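Local coordinates for Pre-mRNA splicing factor PRP8 (Cyanidioschyzon merolae, PDB 6NQI), which is a core spliceosomal protein, represented here by its RNase H-like domain, and probably binds spliceosomal snRNAs and pre-mRNA introns, at residues R80-A85 and I105-G110. Residues are numbered along the deposited sequence; the frame is centred on the assembly and turned at random.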
# COMPACT_ATOMS: atom_id res chain seq x y z
N ARG A 80 -13.48 -0.78 7.26
CA ARG A 80 -14.84 -0.35 6.96
C ARG A 80 -15.06 -0.11 5.48
O ARG A 80 -16.21 0.07 5.06
CB ARG A 80 -15.18 0.90 7.79
CG ARG A 80 -15.41 0.54 9.26
CD ARG A 80 -15.38 1.75 10.15
NE ARG A 80 -16.65 1.95 10.87
CZ ARG A 80 -16.92 3.02 11.62
NH1 ARG A 80 -16.02 4.00 11.74
NH2 ARG A 80 -18.09 3.12 12.25
N GLY A 81 -14.00 -0.11 4.68
CA GLY A 81 -14.09 -0.02 3.23
C GLY A 81 -12.81 -0.51 2.59
O GLY A 81 -11.76 -0.56 3.24
N ILE A 82 -12.91 -0.93 1.33
CA ILE A 82 -11.78 -1.40 0.54
C ILE A 82 -11.76 -0.59 -0.74
O ILE A 82 -12.76 -0.56 -1.46
CB ILE A 82 -11.87 -2.90 0.24
CG1 ILE A 82 -11.75 -3.70 1.53
CG2 ILE A 82 -10.82 -3.29 -0.80
CD1 ILE A 82 -12.32 -5.10 1.47
N VAL A 83 -10.64 0.06 -1.04
CA VAL A 83 -10.52 0.89 -2.24
C VAL A 83 -9.44 0.29 -3.12
O VAL A 83 -8.27 0.21 -2.71
CB VAL A 83 -10.20 2.36 -1.89
CG1 VAL A 83 -10.31 3.25 -3.14
CG2 VAL A 83 -11.05 2.88 -0.74
N LEU A 84 -9.80 -0.11 -4.33
CA LEU A 84 -8.89 -0.73 -5.28
C LEU A 84 -8.37 0.31 -6.26
O LEU A 84 -9.14 1.14 -6.77
CB LEU A 84 -9.56 -1.86 -6.07
CG LEU A 84 -10.20 -2.96 -5.24
CD1 LEU A 84 -10.95 -3.94 -6.12
CD2 LEU A 84 -9.13 -3.66 -4.43
N ALA A 85 -7.07 0.26 -6.52
CA ALA A 85 -6.49 1.18 -7.48
C ALA A 85 -6.89 0.82 -8.90
O ALA A 85 -7.05 1.71 -9.74
CB ALA A 85 -4.97 1.22 -7.33
N ILE A 105 -18.82 -5.68 2.95
CA ILE A 105 -17.79 -4.68 3.14
C ILE A 105 -17.68 -3.92 1.82
O ILE A 105 -17.24 -4.52 0.81
CB ILE A 105 -16.43 -5.29 3.50
CG1 ILE A 105 -16.45 -5.95 4.86
CG2 ILE A 105 -15.34 -4.22 3.46
CD1 ILE A 105 -15.08 -6.51 5.24
N PRO A 106 -18.03 -2.64 1.77
CA PRO A 106 -18.07 -1.94 0.49
C PRO A 106 -16.71 -1.98 -0.19
O PRO A 106 -15.67 -1.82 0.45
CB PRO A 106 -18.47 -0.51 0.88
CG PRO A 106 -19.14 -0.67 2.19
CD PRO A 106 -18.44 -1.78 2.88
N VAL A 107 -16.73 -2.28 -1.48
CA VAL A 107 -15.55 -2.34 -2.31
C VAL A 107 -15.72 -1.29 -3.39
O VAL A 107 -16.70 -1.32 -4.14
CB VAL A 107 -15.39 -3.75 -2.90
CG1 VAL A 107 -14.29 -3.79 -3.94
CG2 VAL A 107 -15.11 -4.72 -1.77
N ARG A 108 -14.73 -0.42 -3.53
CA ARG A 108 -14.83 0.77 -4.36
C ARG A 108 -13.56 0.90 -5.19
O ARG A 108 -12.52 0.35 -4.83
CB ARG A 108 -15.04 2.02 -3.46
CG ARG A 108 -15.26 3.36 -4.15
CD ARG A 108 -15.46 4.60 -3.17
NE ARG A 108 -14.33 5.04 -2.32
CZ ARG A 108 -13.41 5.96 -2.66
NH1 ARG A 108 -13.46 6.59 -3.83
NH2 ARG A 108 -12.44 6.28 -1.81
N ALA A 109 -13.67 1.58 -6.32
CA ALA A 109 -12.55 1.88 -7.18
C ALA A 109 -12.07 3.29 -6.88
O ALA A 109 -12.42 3.90 -5.86
CB ALA A 109 -12.95 1.72 -8.65
N GLY A 110 -11.23 3.82 -7.77
CA GLY A 110 -10.81 5.20 -7.68
C GLY A 110 -9.59 5.48 -6.83
O GLY A 110 -9.33 6.65 -6.53
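Arg108 and Val83 project alongside each other from the same face of a parallel strand pair. CB of Arg108 sits 4.0 Å from Ile82 O; CG is anti to the backbone N (chi1 -176°), and a bend at chi3 precedes the guanidinium, whose CZ comes within 4.1 Å of Val83 CG1. That methyl lies over one guanidinium face, offset toward the rim, and NH2 stands 3.8 Å from Val83 CG2. Between the two strands run three backbone hydrogen bonds: Ile82 N to Pro106 O, Arg108 N to Ile82 O at 2.9 Å, and Leu84 N to Arg108 O, the straightest at 171°. Ile82 thus bonds through both its N and its O, to the residues flanking Val107, as expected of parallel pairing. The strands belong to a beta-alpha-beta unit of the RNase H-like domain, connected through helix 90-97; strand 107-108 is outermost in the sheet, while 81-84 also pairs with 11-21. On the face that helix covers, Ile82, Leu84 and Val107 all touch Leu93. There Ile82 CD1 meets Ile105 CG2 at 3.7 Å, and Leu84 CD1 meets Val107 CG1 at 4.0 Å, the two side chains of each pair meeting at a slant.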